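PDB 4FD7: putative arylalkylamine N-Acetyltransferase 7 from Aedes aegypti, which probably transfers an acetyl group from acetyl-CoA to an amine, as a member of the GNAT family of N-acetyltransferases. Local coordinates for residues A[128-131]-A[132-135]; A[206-209]-A[210-214]; A[215-218]-A[219-222]. All coordinates share one frame; numbering follows the deposited sequence.

How the interactions relate
The three contacts are local, yet they pack on one another on the same side of the chain's centre. Interaction 1 is two partly buried turns of helix 120-136, and interaction 2 is the junction where strand 203-209 gives way to helix 210-216. Interaction 3, mostly at the surface, is the turn that ends that second helix. Leu213 ties the first two together, touching Thr128, Tyr131 and Val132, while Phe220 brings interaction 3 against Thr128 and Tyr131. Chemistry follows place: regular backbone bonds and a CH-pi contact in interaction 1, a threonine cap with aliphatic packing in interaction 2, and in interaction 3 a beta turn and an Asx turn centred on Asp217, with a long salt bridge.

Interaction 1: A[128-131]-A[132-135]; sequences TIEY and VSHQ
Val132 continues the alpha-helix of Thr128, its N-H bonding to Thr128 O at 3.0 Å in the i to i+4 pattern that runs through this part of helix 120-136. Its CG2 lies 3.3 Å from Thr128 O, and the compact branched side chain suits a buried site, where it packs on Leu213 of helix 210-216 and on Ile208 and Cys230 of the sheet. Ser133 repeats the pattern with a 2.8 Å bond from its N to Ile129 O. Its CB lies 3.4 Å from Ile129 O, and its hydroxyl supplies a weak hydrogen bond with Tyr232 OH. At His134 the backbone N reaches Glu130 O at a bent N-H...O angle of 145°; the imidazole leads outward, as suits a polar ring at the surface. Gln135 closes the series with a nearly straight bond to Tyr131 O. A chi1 of -64° sets its CG over the Tyr131 ring, and the bend at chi2 lays the amide across the CZ-OH end, within 9° of the ring plane, with CD 3.9 Å from Tyr131 OH. Glutamine offers methylene to an aromatic face yet ends polar: CG makes a CH-pi contact 4.0 Å from the Tyr131 ring centroid, displaced toward the rim, nearest CZ.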
ATOM      1  N   THR A 128      13.300  -0.273  -7.251  1.00 13.99           N
ATOM      2  CA  THR A 128      13.605  -1.220  -6.171  1.00 13.61           C
ATOM      3  C   THR A 128      12.428  -2.158  -5.918  1.00 14.88           C
ATOM      4  O   THR A 128      12.576  -3.392  -5.885  1.00 13.51           O
ATOM      5  CB  THR A 128      13.911  -0.489  -4.859  1.00 15.69           C
ATOM      6  OG1 THR A 128      15.074   0.319  -5.041  1.00 16.58           O
ATOM      7  CG2 THR A 128      14.164  -1.493  -3.739  1.00 15.82           C
ATOM      8  N   ILE A 129      11.253  -1.562  -5.726  1.00 14.46           N
ATOM      9  CA  ILE A 129      10.048  -2.361  -5.536  1.00 13.22           C
ATOM     10  C   ILE A 129       9.851  -3.265  -6.744  1.00 14.51           C
ATOM     11  O   ILE A 129       9.517  -4.435  -6.606  1.00 14.43           O
ATOM     12  CB  ILE A 129       8.801  -1.472  -5.355  1.00 15.12           C
ATOM     13  CG1 ILE A 129       8.890  -0.695  -4.042  1.00 16.64           C
ATOM     14  CG2 ILE A 129       7.535  -2.315  -5.384  1.00 14.32           C
ATOM     15  CD1 ILE A 129       8.192   0.656  -4.103  1.00 21.23           C
ATOM     16  N   GLU A 130      10.050  -2.729  -7.937  1.00 14.16           N
ATOM     17  CA  GLU A 130       9.821  -3.532  -9.136  1.00 17.75           C
ATOM     18  C   GLU A 130      10.770  -4.730  -9.226  1.00 15.30           C
ATOM     19  O   GLU A 130      10.355  -5.807  -9.654  1.00 14.11           O
ATOM     20  CB  GLU A 130       9.878  -2.677 -10.410  1.00 17.27           C
ATOM     21  CG  GLU A 130       9.456  -3.434 -11.660  1.00 23.12           C
ATOM     22  CD  GLU A 130       8.215  -4.293 -11.444  1.00 24.67           C
ATOM     23  OE1 GLU A 130       7.163  -3.759 -11.028  1.00 28.59           O
ATOM     24  OE2 GLU A 130       8.283  -5.519 -11.712  1.00 30.45           O
ATOM     25  N   TYR A 131      12.036  -4.531  -8.841  1.00 14.84           N
ATOM     26  CA  TYR A 131      12.990  -5.633  -8.769  1.00 15.06           C
ATOM     27  C   TYR A 131      12.478  -6.705  -7.787  1.00 15.80           C
ATOM     28  O   TYR A 131      12.456  -7.919  -8.087  1.00 14.76           O
ATOM     29  CB  TYR A 131      14.382  -5.136  -8.342  1.00 15.41           C
ATOM     30  CG  TYR A 131      15.342  -6.275  -8.078  1.00 15.56           C
ATOM     31  CD1 TYR A 131      16.019  -6.887  -9.124  1.00 16.54           C
ATOM     32  CD2 TYR A 131      15.543  -6.761  -6.786  1.00 15.94           C
ATOM     33  CE1 TYR A 131      16.889  -7.953  -8.888  1.00 18.77           C
ATOM     34  CE2 TYR A 131      16.395  -7.814  -6.541  1.00 17.70           C
ATOM     35  CZ  TYR A 131      17.066  -8.410  -7.595  1.00 19.96           C
ATOM     36  OH  TYR A 131      17.924  -9.460  -7.340  1.00 21.01           O
ATOM     37  N   VAL A 132      12.053  -6.252  -6.616  1.00 14.55           N
ATOM     38  CA  VAL A 132      11.585  -7.191  -5.599  1.00 14.48           C
ATOM     39  C   VAL A 132      10.346  -7.967  -6.078  1.00 16.33           C
ATOM     40  O   VAL A 132      10.202  -9.185  -5.840  1.00 14.56           O
ATOM     41  CB  VAL A 132      11.306  -6.448  -4.303  1.00 14.90           C
ATOM     42  CG1 VAL A 132      10.659  -7.357  -3.273  1.00 14.91           C
ATOM     43  CG2 VAL A 132      12.623  -5.870  -3.759  1.00 15.76           C
ATOM     44  N   SER A 133       9.466  -7.253  -6.773  1.00 13.21           N
ATOM     45  CA  SER A 133       8.245  -7.835  -7.335  1.00 14.97           C
ATOM     46  C   SER A 133       8.592  -8.879  -8.379  1.00 15.55           C
ATOM     47  O   SER A 133       7.935  -9.922  -8.477  1.00 14.17           O
ATOM     48  CB  SER A 133       7.403  -6.744  -7.997  1.00 16.19           C
ATOM     49  OG  SER A 133       6.213  -7.288  -8.553  1.00 17.61           O
ATOM     50  N   HIS A 134       9.604  -8.583  -9.184  1.00 14.44           N
ATOM     51  CA  HIS A 134       9.965  -9.497 -10.262  1.00 16.26           C
ATOM     52  C   HIS A 134      10.569 -10.778  -9.679  1.00 15.98           C
ATOM     53  O   HIS A 134      10.233 -11.883 -10.131  1.00 15.60           O
ATOM     54  CB  HIS A 134      10.883  -8.820 -11.276  1.00 16.12           C
ATOM     55  CG  HIS A 134      11.066  -9.600 -12.540  1.00 20.23           C
ATOM     56  ND1 HIS A 134      12.168 -10.398 -12.770  1.00 24.22           N
ATOM     57  CD2 HIS A 134      10.279  -9.723 -13.635  1.00 24.01           C
ATOM     58  CE1 HIS A 134      12.053 -10.976 -13.951  1.00 20.60           C
ATOM     59  NE2 HIS A 134      10.917 -10.584 -14.497  1.00 25.94           N
ATOM     60  N   GLN A 135      11.422 -10.633  -8.666  1.00 16.18           N
ATOM     61  CA  GLN A 135      11.930 -11.795  -7.936  1.00 16.30           C
ATOM     62  C   GLN A 135      10.805 -12.603  -7.286  1.00 15.74           C
ATOM     63  O   GLN A 135      10.903 -13.832  -7.203  1.00 15.76           O
ATOM     64  CB  GLN A 135      12.963 -11.384  -6.883  1.00 16.72           C
ATOM     65  CG  GLN A 135      14.208 -10.777  -7.483  1.00 18.60           C
ATOM     66  CD  GLN A 135      14.959 -11.758  -8.363  1.00 21.28           C
ATOM     67  OE1 GLN A 135      15.067 -11.563  -9.567  1.00 23.03           O
ATOM     68  NE2 GLN A 135      15.490 -12.821  -7.754  1.00 24.61           N
TER

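Interaction 2: A[206-209]-A[210-214]; sequences FTIT and YGELA
Thr209 and Glu212 meet through a side-chain hydrogen bond: Thr209 OG1 accepts from Glu212 N at 3.0 Å, with an N-H...O angle of 156°. A chi1 of 60° sets OG1 between the backbone N and the carbonyl carbon, from where it can turn back to the first turn of the helix. Threonine suits this place because its short hydroxyl supplies an acceptor for an early helical N-H, while its beta-branched form is at home at the end of a strand. The backbone adds a second bond, Leu213 N to Thr209 O at 2.9 Å, so the same residue receives two successive amides.

The rest of the contact is apolar. Ile208 points toward the helix, and its CD1 meets Leu213 CD2 at 3.6 Å; both are buried, and Leu213 carries the packing on to Tyr131 of helix 120-136. Ile208 CG1 also rests on Glu212 CB and CG, 3.6 Å from each, the two side chains crossing at about a right angle. Glutamate can serve here because its extended chain runs on past the isoleucine, with CD still 3.7 Å from Ile208 CG1. Strand and helix segments stand at 81° to each other, a sharp strand-to-helix junction with threonine as the N-cap.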
ATOM      1  N   PHE A 206       9.331 -13.203  -1.083  1.00 17.28           N
ATOM      2  CA  PHE A 206      10.735 -12.905  -1.318  1.00 17.17           C
ATOM      3  C   PHE A 206      11.174 -11.894  -0.299  1.00 17.91           C
ATOM      4  O   PHE A 206      10.421 -10.984   0.033  1.00 17.82           O
ATOM      5  CB  PHE A 206      10.932 -12.356  -2.733  1.00 16.05           C
ATOM      6  CG  PHE A 206      12.372 -12.101  -3.097  1.00 17.24           C
ATOM      7  CD1 PHE A 206      13.212 -13.148  -3.414  1.00 18.00           C
ATOM      8  CD2 PHE A 206      12.885 -10.815  -3.113  1.00 17.05           C
ATOM      9  CE1 PHE A 206      14.547 -12.916  -3.752  1.00 22.00           C
ATOM     10  CE2 PHE A 206      14.209 -10.580  -3.450  1.00 17.75           C
ATOM     11  CZ  PHE A 206      15.041 -11.637  -3.771  1.00 18.42           C
ATOM     12  N   THR A 207      12.387 -12.057   0.215  1.00 16.03           N
ATOM     13  CA  THR A 207      12.865 -11.109   1.196  1.00 17.45           C
ATOM     14  C   THR A 207      14.319 -10.761   0.923  1.00 19.28           C
ATOM     15  O   THR A 207      15.108 -11.618   0.490  1.00 19.57           O
ATOM     16  CB  THR A 207      12.624 -11.610   2.647  1.00 18.88           C
ATOM     17  OG1 THR A 207      13.057 -10.607   3.571  1.00 23.18           O
ATOM     18  CG2 THR A 207      13.366 -12.902   2.915  1.00 22.84           C
ATOM     19  N   ILE A 208      14.663  -9.494   1.148  1.00 17.08           N
ATOM     20  CA  ILE A 208      16.015  -9.042   0.830  1.00 18.35           C
ATOM     21  C   ILE A 208      16.302  -7.731   1.567  1.00 17.33           C
ATOM     22  O   ILE A 208      15.431  -6.884   1.644  1.00 17.17           O
ATOM     23  CB  ILE A 208      16.203  -8.885  -0.712  1.00 17.25           C
ATOM     24  CG1 ILE A 208      17.674  -8.592  -1.050  1.00 17.45           C
ATOM     25  CG2 ILE A 208      15.252  -7.822  -1.301  1.00 17.45           C
ATOM     26  CD1 ILE A 208      17.948  -8.327  -2.536  1.00 18.22           C
ATOM     27  N   THR A 209      17.494  -7.565   2.136  1.00 17.02           N
ATOM     28  CA  THR A 209      17.764  -6.332   2.877  1.00 17.73           C
ATOM     29  C   THR A 209      18.038  -5.182   1.917  1.00 16.93           C
ATOM     30  O   THR A 209      18.357  -5.399   0.751  1.00 17.18           O
ATOM     31  CB  THR A 209      18.962  -6.450   3.851  1.00 17.25           C
ATOM     32  OG1 THR A 209      20.154  -6.775   3.123  1.00 13.88           O
ATOM     33  CG2 THR A 209      18.704  -7.516   4.904  1.00 19.74           C
ATOM     34  N   TYR A 210      17.892  -3.958   2.407  1.00 14.55           N
ATOM     35  CA  TYR A 210      18.281  -2.799   1.617  1.00 16.25           C
ATOM     36  C   TYR A 210      19.797  -2.783   1.342  1.00 15.90           C
ATOM     37  O   TYR A 210      20.236  -2.367   0.260  1.00 15.71           O
ATOM     38  CB  TYR A 210      17.760  -1.517   2.263  1.00 15.96           C
ATOM     39  CG  TYR A 210      16.240  -1.496   2.266  1.00 15.30           C
ATOM     40  CD1 TYR A 210      15.527  -1.257   1.099  1.00 15.18           C
ATOM     41  CD2 TYR A 210      15.521  -1.769   3.426  1.00 16.82           C
ATOM     42  CE1 TYR A 210      14.129  -1.262   1.092  1.00 15.70           C
ATOM     43  CE2 TYR A 210      14.142  -1.774   3.429  1.00 16.52           C
ATOM     44  CZ  TYR A 210      13.451  -1.516   2.261  1.00 17.37           C
ATOM     45  OH  TYR A 210      12.076  -1.530   2.270  1.00 17.80           O
ATOM     46  N   GLY A 211      20.587  -3.270   2.298  1.00 18.31           N
ATOM     47  CA  GLY A 211      22.009  -3.474   2.051  1.00 17.40           C
ATOM     48  C   GLY A 211      22.274  -4.356   0.836  1.00 18.16           C
ATOM     49  O   GLY A 211      23.090  -4.031  -0.057  1.00 16.29           O
ATOM     50  N   GLU A 212      21.576  -5.486   0.795  1.00 16.89           N
ATOM     51  CA  GLU A 212      21.742  -6.435  -0.310  1.00 18.89           C
ATOM     52  C   GLU A 212      21.235  -5.841  -1.610  1.00 17.97           C
ATOM     53  O   GLU A 212      21.837  -6.053  -2.663  1.00 17.97           O
ATOM     54  CB  GLU A 212      21.064  -7.780  -0.021  1.00 19.84           C
ATOM     55  CG  GLU A 212      21.262  -8.819  -1.144  1.00 20.91           C
ATOM     56  CD  GLU A 212      20.988 -10.253  -0.712  1.00 22.39           C
ATOM     57  OE1 GLU A 212      20.700 -10.487   0.478  1.00 23.64           O
ATOM     58  OE2 GLU A 212      21.074 -11.155  -1.578  1.00 25.08           O
ATOM     59  N   LEU A 213      20.133  -5.097  -1.538  1.00 15.76           N
ATOM     60  CA  LEU A 213      19.606  -4.439  -2.734  1.00 18.57           C
ATOM     61  C   LEU A 213      20.628  -3.479  -3.321  1.00 17.24           C
ATOM     62  O   LEU A 213      20.761  -3.360  -4.547  1.00 17.64           O
ATOM     63  CB  LEU A 213      18.310  -3.702  -2.414  1.00 16.56           C
ATOM     64  CG  LEU A 213      17.119  -4.635  -2.218  1.00 14.30           C
ATOM     65  CD1 LEU A 213      16.011  -3.928  -1.444  1.00 13.03           C
ATOM     66  CD2 LEU A 213      16.610  -5.139  -3.572  1.00 16.42           C
ATOM     67  N   ALA A 214      21.360  -2.808  -2.439  1.00 16.97           N
ATOM     68  CA  ALA A 214      22.395  -1.896  -2.886  1.00 17.52           C
ATOM     69  C   ALA A 214      23.528  -2.676  -3.537  1.00 19.21           C
ATOM     70  O   ALA A 214      24.186  -2.164  -4.446  1.00 20.49           O
ATOM     71  CB  ALA A 214      22.903  -1.045  -1.733  1.00 19.82           C
TER

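Interaction 3: A[215-218]-A[219-222]; sequences RVDQ and RFNY
A type I beta turn from Asp217 to Phe220 carries the chain away from the end of helix 210-216, and Asp217 directs most of its contacts. The turn is closed by Phe220 N, which bonds to Asp217 O at 2.9 Å, approaching from well above the carbonyl plane. A second bond runs from Arg219 N to Asp217 OD1, 2.8 Å long and fairly straight, meeting the carboxylate on its anti side. With chi1 at -173°, CG lies anti to the backbone N, which carries OD1 to the Arg219 amide. A side-chain oxygen accepting the N-H two residues on makes an Asx turn, here within the beta turn; aspartate suits the first position because its carboxylate is short enough to meet the amide two residues on. Phe220 is itself the centre of an inverse gamma turn, marked by a weak bond from Asn221 N to Arg219 O.

The phenylalanine ring lies beneath the aspartate. Asp217 CB sits over the centre of its face, 3.6 Å from the centroid in a CH-pi contact, and the carboxylate is stacked only 19° from the ring plane. A large aromatic is well placed here, since it is buried against Leu213 and Thr128. Arg219 answers the carboxylate more loosely: Asp217 OD2 and Arg219 NH2 form a long salt bridge of 3.8 Å, the carboxylate and guanidinium planes nearly perpendicular at 82°. The stronger partner of this surface-lying arginine, whose length lets it reach both carboxylates, is Asp127 of helix 120-136, which forms a salt bridge with NH1.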
ATOM      1  N   ARG A 215      23.759  -3.905  -3.078  1.00 19.11           N
ATOM      2  CA  ARG A 215      24.708  -4.779  -3.792  1.00 21.70           C
ATOM      3  C   ARG A 215      24.182  -5.265  -5.151  1.00 23.14           C
ATOM      4  O   ARG A 215      24.963  -5.544  -6.065  1.00 23.29           O
ATOM      5  CB  ARG A 215      25.156  -5.956  -2.914  1.00 22.66           C
ATOM      6  CG  ARG A 215      25.918  -5.508  -1.673  1.00 21.13           C
ATOM      7  CD  ARG A 215      26.853  -6.594  -1.156  1.00 22.46           C
ATOM      8  NE  ARG A 215      26.145  -7.820  -0.802  1.00 23.79           N
ATOM      9  CZ  ARG A 215      25.490  -8.002   0.338  1.00 20.97           C
ATOM     10  NH1 ARG A 215      25.437  -7.034   1.242  1.00 23.46           N
ATOM     11  NH2 ARG A 215      24.877  -9.151   0.575  1.00 23.82           N
ATOM     12  N   VAL A 216      22.862  -5.350  -5.293  1.00 20.16           N
ATOM     13  CA  VAL A 216      22.256  -5.710  -6.573  1.00 20.08           C
ATOM     14  C   VAL A 216      22.371  -4.572  -7.597  1.00 21.11           C
ATOM     15  O   VAL A 216      22.720  -4.799  -8.757  1.00 21.70           O
ATOM     16  CB  VAL A 216      20.774  -6.118  -6.401  1.00 20.27           C
ATOM     17  CG1 VAL A 216      20.022  -6.028  -7.726  1.00 21.67           C
ATOM     18  CG2 VAL A 216      20.673  -7.520  -5.836  1.00 19.37           C
ATOM     19  N   ASP A 217      22.070  -3.356  -7.148  1.00 21.43           N
ATOM     20  CA  ASP A 217      22.135  -2.152  -7.970  1.00 23.03           C
ATOM     21  C   ASP A 217      22.473  -0.974  -7.046  1.00 22.00           C
ATOM     22  O   ASP A 217      21.785  -0.752  -6.040  1.00 19.34           O
ATOM     23  CB  ASP A 217      20.790  -1.925  -8.691  1.00 22.60           C
ATOM     24  CG  ASP A 217      20.826  -0.778  -9.708  1.00 24.41           C
ATOM     25  OD1 ASP A 217      21.358   0.311  -9.405  1.00 23.55           O
ATOM     26  OD2 ASP A 217      20.289  -0.962 -10.820  1.00 26.34           O
ATOM     27  N   GLN A 218      23.551  -0.266  -7.390  1.00 22.67           N
ATOM     28  CA  GLN A 218      24.000   0.973  -6.736  1.00 24.63           C
ATOM     29  C   GLN A 218      22.907   2.004  -6.457  1.00 23.13           C
ATOM     30  O   GLN A 218      22.994   2.764  -5.485  1.00 22.29           O
ATOM     31  CB  GLN A 218      25.070   1.667  -7.603  1.00 25.87           C
ATOM     32  CG  GLN A 218      26.431   1.009  -7.628  1.00 28.07           C
ATOM     33  CD  GLN A 218      27.427   1.754  -8.508  1.00 31.43           C
ATOM     34  OE1 GLN A 218      27.966   1.194  -9.464  1.00 35.63           O
ATOM     35  NE2 GLN A 218      27.677   3.025  -8.186  1.00 31.92           N
ATOM     36  N   ARG A 219      21.905   2.080  -7.328  1.00 23.24           N
ATOM     37  CA  ARG A 219      20.856   3.087  -7.155  1.00 23.46           C
ATOM     38  C   ARG A 219      19.975   2.742  -5.964  1.00 20.54           C
ATOM     39  O   ARG A 219      19.317   3.617  -5.391  1.00 19.74           O
ATOM     40  CB  ARG A 219      19.983   3.210  -8.404  1.00 22.08           C
ATOM     41  CG  ARG A 219      20.669   3.851  -9.598  1.00 24.90           C
ATOM     42  CD  ARG A 219      19.670   4.078 -10.722  1.00 21.97           C
ATOM     43  NE  ARG A 219      19.143   2.820 -11.247  1.00 24.06           N
ATOM     44  CZ  ARG A 219      17.848   2.525 -11.314  1.00 20.56           C
ATOM     45  NH1 ARG A 219      16.949   3.393 -10.875  1.00 20.68           N
ATOM     46  NH2 ARG A 219      17.453   1.365 -11.822  1.00 22.81           N
ATOM     47  N   PHE A 220      19.969   1.464  -5.601  1.00 19.61           N
ATOM     48  CA  PHE A 220      19.068   0.969  -4.563  1.00 18.43           C
ATOM     49  C   PHE A 220      19.704   1.124  -3.195  1.00 18.67           C
ATOM     50  O   PHE A 220      19.791   0.153  -2.436  1.00 18.03           O
ATOM     51  CB  PHE A 220      18.737  -0.513  -4.768  1.00 17.68           C
ATOM     52  CG  PHE A 220      18.135  -0.848  -6.118  1.00 19.03           C
ATOM     53  CD1 PHE A 220      17.740   0.140  -7.010  1.00 18.91           C
ATOM     54  CD2 PHE A 220      17.945  -2.176  -6.475  1.00 19.04           C
ATOM     55  CE1 PHE A 220      17.183  -0.195  -8.248  1.00 19.39           C
ATOM     56  CE2 PHE A 220      17.391  -2.519  -7.710  1.00 19.08           C
ATOM     57  CZ  PHE A 220      17.010  -1.520  -8.596  1.00 21.36           C
ATOM     58  N   ASN A 221      20.145   2.340  -2.887  1.00 18.47           N
ATOM     59  CA  ASN A 221      20.858   2.638  -1.647  1.00 18.18           C
ATOM     60  C   ASN A 221      19.950   3.404  -0.680  1.00 17.83           C
ATOM     61  O   ASN A 221      19.363   4.421  -1.056  1.00 17.94           O
ATOM     62  CB  ASN A 221      22.095   3.482  -1.975  1.00 19.22           C
ATOM     63  CG  ASN A 221      23.130   3.457  -0.877  1.00 24.29           C
ATOM     64  OD1 ASN A 221      23.951   2.532  -0.803  1.00 27.07           O
ATOM     65  ND2 ASN A 221      23.116   4.478  -0.021  1.00 21.91           N
ATOM     66  N   TYR A 222      19.845   2.923   0.557  1.00 16.38           N
ATOM     67  CA  TYR A 222      18.907   3.468   1.531  1.00 16.77           C
ATOM     68  C   TYR A 222      19.594   3.715   2.854  1.00 17.03           C
ATOM     69  O   TYR A 222      19.576   2.855   3.741  1.00 16.14           O
ATOM     70  CB  TYR A 222      17.704   2.531   1.696  1.00 14.30           C
ATOM     71  CG  TYR A 222      16.933   2.434   0.414  1.00 14.73           C
ATOM     72  CD1 TYR A 222      15.916   3.327   0.132  1.00 16.78           C
ATOM     73  CD2 TYR A 222      17.261   1.485  -0.549  1.00 15.14           C
ATOM     74  CE1 TYR A 222      15.221   3.268  -1.065  1.00 16.96           C
ATOM     75  CE2 TYR A 222      16.575   1.421  -1.755  1.00 12.93           C
ATOM     76  CZ  TYR A 222      15.563   2.310  -2.003  1.00 13.70           C
ATOM     77  OH  TYR A 222      14.877   2.246  -3.194  1.00 14.80           O
TER